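Local coordinates for actin-related protein 8 (Homo sapiens, PDB 4FO0) that binds ATP, hydrolyses it only slowly, does not polymerise, and serves as a proposed core subunit of the INO80 chromatin-remodelling complex, at residues 233-238 with 255-260; 247-252 with 482-487; 281-286 with 359-364; 158-163 with 171-176. All coordinates share one frame; numbering follows the deposited sequence. Where two conformers were deposited one is given.

Contact 1: residues 233-238 with 255-260; sequences HQESVC and DQKTSV. With ATP (adenosine-5'-triphosphate), chain C.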
loop_
_atom_site.group_PDB
_atom_site.type_symbol
_atom_site.label_atom_id
_atom_site.label_comp_id
_atom_site.label_asym_id
_atom_site.label_seq_id
_atom_site.Cartn_x
_atom_site.Cartn_y
_atom_site.Cartn_z
ATOM N N HIS A 233 -15.676 1.659 -8.609
ATOM C CA HIS A 233 -15.610 0.230 -8.374
ATOM C C HIS A 233 -14.609 -0.107 -7.276
ATOM O O HIS A 233 -13.731 0.690 -6.954
ATOM C CB HIS A 233 -15.253 -0.503 -9.661
ATOM C CG HIS A 233 -15.998 -1.787 -9.845
ATOM N ND1 HIS A 233 -16.523 -2.497 -8.786
ATOM C CD2 HIS A 233 -16.322 -2.476 -10.965
ATOM C CE1 HIS A 233 -17.131 -3.578 -9.247
ATOM N NE2 HIS A 233 -17.021 -3.587 -10.564
ATOM N N GLN A 234 -14.739 -1.295 -6.707
ATOM C CA GLN A 234 -13.843 -1.725 -5.651
ATOM C C GLN A 234 -12.513 -2.172 -6.212
ATOM O O GLN A 234 -12.455 -2.804 -7.263
ATOM C CB GLN A 234 -14.467 -2.856 -4.871
ATOM C CG GLN A 234 -15.795 -2.480 -4.313
ATOM C CD GLN A 234 -16.547 -3.684 -3.862
ATOM O OE1 GLN A 234 -16.600 -3.983 -2.670
ATOM N NE2 GLN A 234 -17.119 -4.413 -4.813
ATOM N N GLU A 235 -11.443 -1.848 -5.495
ATOM C CA GLU A 235 -10.111 -2.137 -5.977
ATOM C C GLU A 235 -9.903 -3.661 -6.034
ATOM O O GLU A 235 -9.125 -4.163 -6.843
ATOM C CB GLU A 235 -9.047 -1.409 -5.126
ATOM C CG GLU A 235 -8.887 -1.936 -3.692
ATOM C CD GLU A 235 -8.293 -0.916 -2.694
ATOM O OE1 GLU A 235 -8.580 -1.046 -1.480
ATOM O OE2 GLU A 235 -7.537 -0.003 -3.099
ATOM N N SER A 236 -10.621 -4.397 -5.196
ATOM C CA SER A 236 -10.493 -5.854 -5.173
ATOM C C SER A 236 -11.036 -6.504 -6.456
ATOM O O SER A 236 -10.410 -7.395 -7.027
ATOM C CB SER A 236 -11.212 -6.427 -3.958
ATOM O OG SER A 236 -12.504 -5.854 -3.847
ATOM N N VAL A 237 -12.207 -6.065 -6.904
ATOM C CA VAL A 237 -12.768 -6.608 -8.122
ATOM C C VAL A 237 -11.887 -6.218 -9.302
ATOM O O VAL A 237 -11.610 -7.039 -10.185
ATOM C CB VAL A 237 -14.194 -6.113 -8.358
ATOM C CG1 VAL A 237 -14.697 -6.617 -9.689
ATOM C CG2 VAL A 237 -15.092 -6.552 -7.232
ATOM N N CYS A 238 -11.443 -4.964 -9.307
ATOM C CA CYS A 238 -10.554 -4.488 -10.359
ATOM C C CYS A 238 -9.293 -5.335 -10.452
ATOM O O CYS A 238 -8.846 -5.686 -11.543
ATOM C CB CYS A 238 -10.220 -3.018 -10.159
ATOM S SG CYS A 238 -11.640 -1.931 -10.489
ATOM N N ASP A 255 0.934 -0.194 1.657
ATOM C CA ASP A 255 1.918 0.331 2.566
ATOM C C ASP A 255 1.362 0.361 3.981
ATOM O O ASP A 255 2.104 0.238 4.941
ATOM C CB ASP A 255 2.378 1.718 2.137
ATOM C CG ASP A 255 3.491 2.250 3.021
ATOM O OD1 ASP A 255 4.508 1.549 3.213
ATOM O OD2 ASP A 255 3.332 3.363 3.548
ATOM N N GLN A 256 0.051 0.500 4.111
ATOM C CA GLN A 256 -0.538 0.670 5.436
ATOM C C GLN A 256 -1.748 -0.196 5.747
ATOM O O GLN A 256 -2.073 -0.395 6.911
ATOM C CB GLN A 256 -0.879 2.133 5.662
ATOM C CG GLN A 256 0.367 2.918 5.941
ATOM C CD GLN A 256 0.173 4.361 5.735
ATOM O OE1 GLN A 256 -0.886 4.918 6.047
ATOM N NE2 GLN A 256 1.183 4.999 5.171
ATOM N N LYS A 257 -2.422 -0.700 4.718
ATOM C CA LYS A 257 -3.591 -1.534 4.951
ATOM C C LYS A 257 -3.446 -2.800 4.169
ATOM O O LYS A 257 -2.801 -2.809 3.125
ATOM C CB LYS A 257 -4.886 -0.810 4.572
ATOM C CG LYS A 257 -5.094 -0.620 3.093
ATOM C CD LYS A 257 -5.839 -1.798 2.479
ATOM C CE LYS A 257 -5.730 -1.789 0.958
ATOM N NZ LYS A 257 -4.325 -2.001 0.503
ATOM N N THR A 258 -4.028 -3.873 4.689
ATOM C CA THR A 258 -4.077 -5.146 3.981
ATOM C C THR A 258 -5.514 -5.612 3.825
ATOM O O THR A 258 -6.214 -5.759 4.819
ATOM C CB THR A 258 -3.341 -6.217 4.747
ATOM O OG1 THR A 258 -1.957 -5.873 4.810
ATOM C CG2 THR A 258 -3.514 -7.569 4.061
ATOM N N SER A 259 -5.949 -5.830 2.581
ATOM C CA SER A 259 -7.299 -6.306 2.313
ATOM C C SER A 259 -7.270 -7.770 1.968
ATOM O O SER A 259 -6.385 -8.226 1.244
ATOM C CB SER A 259 -7.925 -5.566 1.135
ATOM O OG SER A 259 -8.172 -4.204 1.428
ATOM N N VAL A 260 -8.246 -8.501 2.493
ATOM C CA VAL A 260 -8.525 -9.858 2.059
ATOM C C VAL A 260 -9.997 -9.963 1.667
ATOM O O VAL A 260 -10.867 -9.347 2.296
ATOM C CB VAL A 260 -8.240 -10.875 3.166
ATOM C CG1 VAL A 260 -8.213 -12.285 2.592
ATOM C CG2 VAL A 260 -6.918 -10.567 3.810
HETATM P PG ATP C . -2.377 1.198 0.944
HETATM O O1G ATP C . -2.821 0.182 -0.073
HETATM O O2G ATP C . -3.238 2.434 1.038
HETATM O O3G ATP C . -1.992 0.639 2.297
HETATM P PB ATP C . -0.539 1.953 -1.176
HETATM O O1B ATP C . 0.171 3.280 -1.175
HETATM O O2B ATP C . -1.607 1.580 -2.193
HETATM O O3B ATP C . -0.994 1.744 0.352
HETATM P PA ATP C . 1.319 0.191 -2.436
HETATM O O1A ATP C . 1.924 1.333 -3.211
HETATM O O2A ATP C . 0.469 -0.860 -3.102
HETATM O O3A ATP C . 0.585 0.806 -1.157
HETATM O "O5'" ATP C . 2.523 -0.556 -1.701
HETATM C "C5'" ATP C . 3.446 0.247 -0.984
HETATM C "C4'" ATP C . 4.319 -0.662 -0.154
HETATM O "O4'" ATP C . 4.966 -1.561 -1.043
HETATM C "C3'" ATP C . 5.415 0.083 0.587
HETATM O "O3'" ATP C . 5.433 -0.327 1.958
HETATM C "C2'" ATP C . 6.686 -0.348 -0.104
HETATM O "O2'" ATP C . 7.804 -0.399 0.769
HETATM C "C1'" ATP C . 6.295 -1.728 -0.567
HETATM N N9 ATP C . 7.233 -2.225 -1.585
HETATM C C8 ATP C . 7.418 -1.714 -2.810
HETATM N N7 ATP C . 8.367 -2.412 -3.479
HETATM C C5 ATP C . 8.794 -3.387 -2.670
HETATM C C6 ATP C . 9.790 -4.467 -2.756
HETATM N N6 ATP C . 10.513 -4.627 -3.893
HETATM N N1 ATP C . 9.937 -5.273 -1.671
HETATM C C2 ATP C . 9.217 -5.109 -0.544
HETATM N N3 ATP C . 8.297 -4.132 -0.399
HETATM C C4 ATP C . 8.047 -3.261 -1.411
#
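E235 reaches from the start of helix 235-243 toward K257, and the two side chains come from opposite directions to meet where OE1 of E235 lies 3.8 Å from CE of K257. This is the loose side: OE1 of E235 stays 4.8 Å from NZ of K257, too far for a salt bridge, and OG of S259 is 4.3 Å from OE1 of E235. The other carboxylate oxygen, OE2, is hydrogen-bonded to H21.

The tight side is the loop around the triphosphate, in the place of the second phosphate-binding loop of actins. D255 N donates to O3B of ATP at 3.0 Å (163°), while Q256 N and K257 N converge on O3G, at 2.7 Å from Q256 N. Lysine suits position K257 because its chain, bent at chi2 and chi4, folds back until NZ bonds to O1G at 2.7 Å. D255 sets CB against the ribose C5' at 3.6 Å and offers OD2 to NE2 of Q256, T25 and W60. Were D255 an alanine, the backbone grip on O3B could remain, but these three donors would probably lose their common acceptor and the loop some of its fixed shape.

E235, where strand 229-234 passes into helix 235-243, faces the turn between strands 247-253 and 258-264, while V260 packs toward helix 480-489.

Contact 2: residues 247-252 with 482-487; sequences STCIVD and KAILHS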
loop_
_atom_site.group_PDB
_atom_site.type_symbol
_atom_site.label_atom_id
_atom_site.label_comp_id
_atom_site.label_asym_id
_atom_site.label_seq_id
_atom_site.Cartn_x
_atom_site.Cartn_y
_atom_site.Cartn_z
ATOM N N SER A 247 -12.543 -15.839 -10.663
ATOM C CA SER A 247 -12.792 -16.233 -9.280
ATOM C C SER A 247 -11.481 -16.440 -8.543
ATOM O O SER A 247 -10.591 -17.135 -9.028
ATOM C CB SER A 247 -13.641 -17.506 -9.203
ATOM O OG SER A 247 -15.016 -17.206 -9.354
ATOM N N THR A 248 -11.362 -15.854 -7.362
ATOM C CA THR A 248 -10.097 -15.916 -6.652
ATOM C C THR A 248 -10.200 -15.215 -5.316
ATOM O O THR A 248 -11.010 -14.302 -5.137
ATOM C CB THR A 248 -8.968 -15.250 -7.500
ATOM O OG1 THR A 248 -7.713 -15.351 -6.829
ATOM C CG2 THR A 248 -9.270 -13.781 -7.758
ATOM N N CYS A 249 -9.394 -15.661 -4.366
ATOM C CA CYS A 249 -9.189 -14.892 -3.151
ATOM C C CYS A 249 -8.139 -13.804 -3.448
ATOM O O CYS A 249 -7.055 -14.100 -3.966
ATOM C CB CYS A 249 -8.736 -15.812 -2.022
ATOM S SG CYS A 249 -8.440 -14.980 -0.445
ATOM N N ILE A 250 -8.477 -12.548 -3.156
ATOM C CA ILE A 250 -7.575 -11.425 -3.408
ATOM C C ILE A 250 -7.011 -10.876 -2.121
ATOM O O ILE A 250 -7.748 -10.640 -1.159
ATOM C CB ILE A 250 -8.287 -10.231 -4.040
ATOM C CG1 ILE A 250 -9.275 -10.706 -5.078
ATOM C CG2 ILE A 250 -7.255 -9.238 -4.619
ATOM C CD1 ILE A 250 -8.635 -11.611 -6.099
ATOM N N VAL A 251 -5.710 -10.634 -2.123
ATOM C CA VAL A 251 -5.056 -10.021 -0.980
ATOM C C VAL A 251 -4.310 -8.805 -1.481
ATOM O O VAL A 251 -3.425 -8.930 -2.324
ATOM C CB VAL A 251 -4.042 -10.969 -0.324
ATOM C CG1 VAL A 251 -3.428 -10.298 0.874
ATOM C CG2 VAL A 251 -4.707 -12.278 0.063
ATOM N N ASP A 252 -4.672 -7.625 -0.993
ATOM C CA ASP A 252 -3.935 -6.437 -1.385
ATOM C C ASP A 252 -3.113 -5.965 -0.196
ATOM O O ASP A 252 -3.661 -5.409 0.760
ATOM C CB ASP A 252 -4.884 -5.343 -1.878
ATOM C CG ASP A 252 -4.141 -4.070 -2.355
ATOM O OD1 ASP A 252 -3.031 -3.775 -1.850
ATOM O OD2 ASP A 252 -4.678 -3.355 -3.239
ATOM N N LYS A 482 -3.790 -16.487 8.399
ATOM C CA LYS A 482 -5.017 -16.703 9.152
ATOM C C LYS A 482 -6.196 -15.925 8.558
ATOM O O LYS A 482 -7.314 -16.440 8.484
ATOM C CB LYS A 482 -4.817 -16.290 10.612
ATOM C CG LYS A 482 -3.784 -17.108 11.334
ATOM C CD LYS A 482 -3.621 -16.691 12.792
ATOM C CE LYS A 482 -2.413 -17.382 13.439
ATOM N NZ LYS A 482 -1.109 -17.014 12.767
ATOM N N ALA A 483 -5.939 -14.684 8.150
ATOM C CA ALA A 483 -6.958 -13.847 7.535
ATOM C C ALA A 483 -7.428 -14.435 6.211
ATOM O O ALA A 483 -8.625 -14.486 5.927
ATOM C CB ALA A 483 -6.422 -12.471 7.305
ATOM N N ILE A 484 -6.485 -14.866 5.387
ATOM C CA ILE A 484 -6.852 -15.488 4.130
ATOM C C ILE A 484 -7.754 -16.681 4.378
ATOM O O ILE A 484 -8.803 -16.806 3.761
ATOM C CB ILE A 484 -5.624 -15.939 3.352
ATOM C CG1 ILE A 484 -4.877 -14.707 2.841
ATOM C CG2 ILE A 484 -6.031 -16.894 2.198
ATOM C CD1 ILE A 484 -3.515 -15.017 2.305
ATOM N N LEU A 485 -7.332 -17.554 5.288
ATOM C CA LEU A 485 -8.091 -18.748 5.629
ATOM C C LEU A 485 -9.470 -18.373 6.164
ATOM O O LEU A 485 -10.498 -18.813 5.655
ATOM C CB LEU A 485 -7.324 -19.575 6.657
ATOM C CG LEU A 485 -6.081 -20.259 6.087
ATOM C CD1 LEU A 485 -5.379 -21.094 7.137
ATOM C CD2 LEU A 485 -6.430 -21.099 4.877
ATOM N N HIS A 486 -9.482 -17.540 7.190
ATOM C CA HIS A 486 -10.729 -17.092 7.779
ATOM C C HIS A 486 -11.702 -16.539 6.740
ATOM O O HIS A 486 -12.891 -16.829 6.772
ATOM C CB HIS A 486 -10.455 -16.035 8.836
ATOM C CG HIS A 486 -11.696 -15.464 9.434
ATOM N ND1 HIS A 486 -12.398 -14.437 8.842
ATOM C CD2 HIS A 486 -12.373 -15.786 10.561
ATOM C CE1 HIS A 486 -13.449 -14.139 9.586
ATOM N NE2 HIS A 486 -13.456 -14.943 10.635
ATOM N N SER A 487 -11.186 -15.732 5.829
ATOM C CA SER A 487 -11.989 -15.133 4.774
ATOM C C SER A 487 -12.637 -16.204 3.887
ATOM O O SER A 487 -13.833 -16.173 3.629
ATOM C CB SER A 487 -11.092 -14.206 3.938
ATOM O OG SER A 487 -11.699 -13.817 2.716
#
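In the RNase H-like fold shared by actins a helix lies across the face of a mixed sheet, and here I484 of helix 480-489 rests on C249 and V251 of strand 247-253. The CA atoms of C249 and I484 are 7.7 Å apart, a gap filled by side chains from both segments. The CB of I484 does not aim straight at the strand; its branches do the touching. CG2 faces SG of C249 at 4.1 Å, while CG1 and CD1 both rest against one methyl, CG2 of V251, which lies 3.7 Å from CG1. The two side chains cross at about a right angle, so the valine methyl sits against the length of the isoleucine chain, kept extended by chi2 of 168°.

C249 and V251 point to the same side because they are two apart in a strand. I250, between them, turns to the other face and meets A239 and T240 of helix 235-243, so the sheet is sandwiched between helices. Strand 247-253 is central: antiparallel to 258-264 on one edge, parallel to 503-507 on the other, with C249 and V251 both bonded through their backbones to L505. Apolar, beta-branched valine suits this buried strand, and the cysteine, small and only faintly polar, leaves space for the isoleucine branch. One turn along the helix, S487 points toward the strand and hands its OG to the carbonyl of T272.

Contact 3: residues 281-286 with 359-364; sequences SDVSRC and MALFYP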
loop_
_atom_site.group_PDB
_atom_site.type_symbol
_atom_site.label_atom_id
_atom_site.label_comp_id
_atom_site.label_asym_id
_atom_site.label_seq_id
_atom_site.Cartn_x
_atom_site.Cartn_y
_atom_site.Cartn_z
ATOM N N SER A 281 4.665 -0.508 5.636
ATOM C CA SER A 281 5.310 0.511 6.443
ATOM C C SER A 281 5.640 -0.063 7.809
ATOM O O SER A 281 6.729 0.166 8.334
ATOM C CB SER A 281 4.430 1.767 6.573
ATOM O OG SER A 281 3.236 1.484 7.294
ATOM N N ASP A 282 4.700 -0.816 8.373
ATOM C CA ASP A 282 4.931 -1.529 9.633
ATOM C C ASP A 282 6.126 -2.467 9.570
ATOM O O ASP A 282 6.929 -2.524 10.499
ATOM C CB ASP A 282 3.686 -2.295 10.039
ATOM C CG ASP A 282 2.468 -1.403 10.105
ATOM O OD1 ASP A 282 2.334 -0.680 11.121
ATOM O OD2 ASP A 282 1.662 -1.417 9.141
ATOM N N VAL A 283 6.258 -3.190 8.467
ATOM C CA VAL A 283 7.464 -3.967 8.230
ATOM C C VAL A 283 8.722 -3.100 8.201
ATOM O O VAL A 283 9.763 -3.479 8.725
ATOM C CB VAL A 283 7.382 -4.692 6.905
ATOM C CG1 VAL A 283 8.678 -5.478 6.661
ATOM C CG2 VAL A 283 6.183 -5.593 6.901
ATOM N N SER A 284 8.630 -1.947 7.556
ATOM C CA SER A 284 9.769 -1.056 7.465
ATOM C C SER A 284 10.210 -0.617 8.861
ATOM O O SER A 284 11.389 -0.530 9.138
ATOM C CB SER A 284 9.445 0.169 6.602
ATOM O OG SER A 284 9.405 -0.186 5.230
ATOM N N ARG A 285 9.258 -0.340 9.739
ATOM C CA ARG A 285 9.585 0.181 11.054
ATOM C C ARG A 285 10.192 -0.959 11.862
ATOM O O ARG A 285 11.202 -0.796 12.547
ATOM C CB ARG A 285 8.325 0.726 11.726
ATOM C CG ARG A 285 8.527 1.256 13.140
ATOM C CD ARG A 285 7.236 1.105 13.965
ATOM N NE ARG A 285 6.071 1.408 13.141
ATOM C CZ ARG A 285 5.045 0.595 12.907
ATOM N NH1 ARG A 285 4.973 -0.617 13.451
ATOM N NH2 ARG A 285 4.070 1.020 12.120
ATOM N N CYS A 286 9.579 -2.128 11.739
ATOM C CA CYS A 286 10.049 -3.319 12.422
ATOM C C CYS A 286 11.500 -3.645 12.038
ATOM O O CYS A 286 12.366 -3.833 12.909
ATOM C CB CYS A 286 9.116 -4.483 12.096
ATOM S SG CYS A 286 9.547 -6.059 12.834
ATOM N N MET A 359 8.245 -11.423 8.049
ATOM C CA MET A 359 7.387 -12.420 8.677
ATOM C C MET A 359 6.519 -11.864 9.796
ATOM O O MET A 359 5.653 -12.568 10.297
ATOM C CB MET A 359 8.204 -13.580 9.219
ATOM C CG MET A 359 8.749 -14.476 8.142
ATOM S SD MET A 359 9.475 -15.943 8.861
ATOM C CE MET A 359 8.208 -16.375 10.054
ATOM N N ALA A 360 6.742 -10.619 10.202
ATOM C CA ALA A 360 5.838 -10.020 11.170
ATOM C C ALA A 360 4.462 -9.813 10.537
ATOM O O ALA A 360 3.473 -9.648 11.248
ATOM C CB ALA A 360 6.382 -8.739 11.710
ATOM N N LEU A 361 4.396 -9.839 9.204
ATOM C CA LEU A 361 3.104 -9.816 8.507
ATOM C C LEU A 361 2.253 -11.028 8.881
ATOM O O LEU A 361 1.032 -10.984 8.803
ATOM C CB LEU A 361 3.284 -9.755 6.989
ATOM C CG LEU A 361 3.817 -8.419 6.484
ATOM C CD1 LEU A 361 4.183 -8.530 5.027
ATOM C CD2 LEU A 361 2.784 -7.306 6.708
ATOM N N PHE A 362 2.904 -12.105 9.305
ATOM C CA PHE A 362 2.189 -13.301 9.715
ATOM C C PHE A 362 2.051 -13.406 11.231
ATOM O O PHE A 362 1.217 -14.168 11.739
ATOM C CB PHE A 362 2.866 -14.527 9.119
ATOM C CG PHE A 362 2.968 -14.469 7.622
ATOM C CD1 PHE A 362 2.043 -15.137 6.818
ATOM C CD2 PHE A 362 3.970 -13.705 7.011
ATOM C CE1 PHE A 362 2.129 -15.064 5.429
ATOM C CE2 PHE A 362 4.061 -13.625 5.618
ATOM C CZ PHE A 362 3.145 -14.304 4.825
ATOM N N TYR A 363 2.863 -12.622 11.938
ATOM C CA TYR A 363 2.792 -12.502 13.396
ATOM C C TYR A 363 2.765 -11.032 13.822
ATOM O O TYR A 363 3.670 -10.550 14.502
ATOM C CB TYR A 363 3.954 -13.256 14.056
ATOM C CG TYR A 363 3.944 -14.706 13.680
ATOM C CD1 TYR A 363 3.202 -15.624 14.412
ATOM C CD2 TYR A 363 4.637 -15.160 12.561
ATOM C CE1 TYR A 363 3.168 -16.954 14.046
ATOM C CE2 TYR A 363 4.609 -16.483 12.189
ATOM C CZ TYR A 363 3.868 -17.380 12.935
ATOM O OH TYR A 363 3.830 -18.713 12.583
ATOM N N PRO A 364 1.708 -10.318 13.423
ATOM C CA PRO A 364 1.606 -8.864 13.583
ATOM C C PRO A 364 1.626 -8.356 15.032
ATOM O O PRO A 364 1.698 -7.149 15.245
ATOM C CB PRO A 364 0.273 -8.536 12.895
ATOM C CG PRO A 364 -0.463 -9.810 12.857
ATOM C CD PRO A 364 0.561 -10.867 12.683
#
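V283 and A360 mark the closest approach of the two backbones, their CA atoms 6.9 Å apart. Residues 281-286 form a regular helix, whereas 360-362 keep helical torsions without the regular bonding: O of M359 takes both F362 N, at 3.0 Å, and Y363 N. This tight coil presents A360 and L361 to the helix.

One methyl carries most of the touching. CG2 of V283 lodges against the fork of L361, 3.7 Å from CG and 3.8 Å from CD2, with CD1 only slightly farther; the chains cross at about a right angle. The compact valine lets the leucine approach the helix, and the leucine reaches across from the coil to meet it. One turn on, C286 extends SG, anti to its own N (chi1 179°), toward CB of A360 at 4.3 Å; small alanine and cysteine keep this a light touch. Within the helix NH2 of R285 forms a salt bridge with OD1 of D282 at 2.6 Å, meeting it from above the carboxylate plane, and R63 shares that oxygen.

Helix 280-293 starts beside the ATP, with S281 bonded to D255, while the coil after helix 353-359 lies between helices 71-88 and 516-527 and bonds through L361 to L480 of helix 480-489.

Contact 4: residues 158-163 with 171-176; sequences GQLNIH and TAVLAD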
loop_
_atom_site.group_PDB
_atom_site.type_symbol
_atom_site.label_atom_id
_atom_site.label_comp_id
_atom_site.label_asym_id
_atom_site.label_seq_id
_atom_site.Cartn_x
_atom_site.Cartn_y
_atom_site.Cartn_z
ATOM N N GLY A 158 -5.503 3.441 4.464
ATOM C CA GLY A 158 -6.522 3.219 3.449
ATOM C C GLY A 158 -7.839 3.934 3.677
ATOM O O GLY A 158 -8.829 3.658 2.987
ATOM N N GLN A 159 -7.870 4.843 4.648
ATOM C CA GLN A 159 -9.066 5.654 4.808
ATOM C C GLN A 159 -8.712 7.134 4.863
ATOM O O GLN A 159 -7.537 7.498 4.955
ATOM C CB GLN A 159 -9.916 5.176 5.991
ATOM C CG GLN A 159 -10.481 3.747 5.808
ATOM C CD GLN A 159 -11.396 3.578 4.574
ATOM O OE1 GLN A 159 -11.716 4.539 3.874
ATOM N NE2 GLN A 159 -11.823 2.346 4.321
ATOM N N LEU A 160 -9.715 7.996 4.702
ATOM C CA LEU A 160 -9.434 9.440 4.679
ATOM C C LEU A 160 -8.749 9.850 5.966
ATOM O O LEU A 160 -9.159 9.440 7.059
ATOM C CB LEU A 160 -10.708 10.256 4.492
ATOM C CG LEU A 160 -11.355 10.119 3.117
ATOM C CD1 LEU A 160 -12.280 11.273 2.872
ATOM C CD2 LEU A 160 -10.294 10.080 2.069
ATOM N N ASN A 161 -7.694 10.641 5.855
ATOM C CA ASN A 161 -6.909 10.930 7.045
ATOM C C ASN A 161 -7.480 12.070 7.859
ATOM O O ASN A 161 -7.004 13.211 7.764
ATOM C CB ASN A 161 -5.457 11.230 6.724
ATOM C CG ASN A 161 -4.646 11.443 7.987
ATOM O OD1 ASN A 161 -5.037 10.964 9.053
ATOM N ND2 ASN A 161 -3.542 12.177 7.891
ATOM N N ILE A 162 -8.502 11.752 8.651
ATOM C CA ILE A 162 -9.164 12.723 9.509
ATOM C C ILE A 162 -8.582 12.694 10.914
ATOM O O ILE A 162 -8.406 11.619 11.502
ATOM C CB ILE A 162 -10.654 12.423 9.612
ATOM C CG1 ILE A 162 -11.288 12.469 8.223
ATOM C CG2 ILE A 162 -11.316 13.378 10.605
ATOM C CD1 ILE A 162 -12.450 13.344 8.131
ATOM N N HIS A 163 -8.294 13.875 11.453
ATOM C CA HIS A 163 -7.598 13.980 12.732
ATOM C C HIS A 163 -7.677 15.405 13.253
ATOM O O HIS A 163 -7.922 16.339 12.490
ATOM C CB HIS A 163 -6.135 13.601 12.545
ATOM C CG HIS A 163 -5.398 14.519 11.617
ATOM N ND1 HIS A 163 -5.026 15.798 11.976
ATOM C CD2 HIS A 163 -4.986 14.356 10.337
ATOM C CE1 HIS A 163 -4.408 16.377 10.962
ATOM N NE2 HIS A 163 -4.370 15.524 9.954
ATOM N N THR A 171 -13.273 18.520 5.176
ATOM C CA THR A 171 -13.175 19.479 4.081
ATOM C C THR A 171 -11.739 19.743 3.669
ATOM O O THR A 171 -11.445 19.938 2.488
ATOM C CB THR A 171 -13.859 20.814 4.398
ATOM O OG1 THR A 171 -13.226 21.410 5.528
ATOM C CG2 THR A 171 -15.329 20.591 4.692
ATOM N N ALA A 172 -10.843 19.750 4.640
ATOM C CA ALA A 172 -9.452 20.008 4.333
ATOM C C ALA A 172 -8.898 18.839 3.551
ATOM O O ALA A 172 -8.123 19.033 2.619
ATOM C CB ALA A 172 -8.654 20.213 5.590
ATOM N N VAL A 173 -9.287 17.628 3.943
ATOM C CA VAL A 173 -8.789 16.425 3.288
ATOM C C VAL A 173 -9.224 16.427 1.825
ATOM O O VAL A 173 -8.440 16.120 0.928
ATOM C CB VAL A 173 -9.315 15.134 3.947
ATOM C CG1 VAL A 173 -9.066 13.943 3.031
ATOM C CG2 VAL A 173 -8.677 14.923 5.297
ATOM N N LEU A 174 -10.483 16.778 1.595
ATOM C CA LEU A 174 -11.032 16.782 0.250
ATOM C C LEU A 174 -10.357 17.842 -0.613
ATOM O O LEU A 174 -10.117 17.628 -1.796
ATOM C CB LEU A 174 -12.545 16.980 0.289
ATOM C CG LEU A 174 -13.306 15.716 0.684
ATOM C CD1 LEU A 174 -14.736 16.046 1.006
ATOM C CD2 LEU A 174 -13.253 14.726 -0.450
ATOM N N ALA A 175 -10.028 18.980 -0.023
ATOM C CA ALA A 175 -9.385 20.031 -0.785
ATOM C C ALA A 175 -7.974 19.606 -1.171
ATOM O O ALA A 175 -7.496 19.906 -2.277
ATOM C CB ALA A 175 -9.361 21.308 0.002
ATOM N N ASP A 176 -7.325 18.887 -0.259
ATOM C CA ASP A 176 -5.991 18.354 -0.500
ATOM C C ASP A 176 -6.014 17.279 -1.582
ATOM O O ASP A 176 -5.143 17.255 -2.450
ATOM C CB ASP A 176 -5.378 17.815 0.795
ATOM C CG ASP A 176 -5.044 18.929 1.802
ATOM O OD1 ASP A 176 -5.120 20.117 1.413
ATOM O OD2 ASP A 176 -4.700 18.623 2.976
#
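V173 is the residue most deeply engaged here, its two methyls each taking a different partner in 158-163. CG1 faces the forked end of L160 and lies 4.2 Å from both CD1 and CD2, so the valine methyl meets the leucine symmetrically while the two side chains cross obliquely. CG2 lies against the backbone of N161, 3.4 Å from its O and 4.0 Å from its C. That is packing of a methyl on a peptide group, with no hydrogen bond across the segments. A beta-branched residue suits the place, since it spreads two methyls close to the helix backbone and can serve both neighbours at once; the CA atoms of N161 and V173 are only 6.9 Å apart.

N161 is the centre of an inverse gamma turn, closed by I162 N bonding to L160 O at 2.9 Å. The turn follows the small hairpin of strands 155-156 and 159-160, which in actins leads the chain back from subdomain 2 to subdomain 1, and it sends the backbone round toward helix 170-187. With CG anti to the backbone N (chi1 -176°), the N161 amide sends ND2 to the carbonyl of W153 and ties the turn to the chain just before the hairpin.

Cutting V173 back to an alanine would remove both methyls and is likely to leave the leucine fork and the N161 carbonyl without the surface they rest on. L160 also touches L170 and H213, so leucine, long and apolar, reaches into the groove between helices 170-187 and 211-225. Beyond V173 on the same helix, L174 leans toward L217, and D176 forms a salt bridge with R46.

Following the chain from the N terminus, contact 4 comes first, closing a short loop of seven residues between the chain leaving the hairpin and helix 170-187. Contact 1 opens at 233-238, and before it closes at 255-260 contact 2 has opened at 247-252, so these two cross; they also touch, S259 O lying 2.9 Å from D252 N across neighbouring strands. Contact 3, 281-286 with 359-364, follows contact 1 in series and is nested within the long loop that contact 2 closes at 482-487, joining helix 480-489 to strand 247-253. D255 O and S281 N, 2.8 Å apart, join contacts 1 and 3 beside the nucleotide. Contact 4 meets contact 1 where G158 packs against K257.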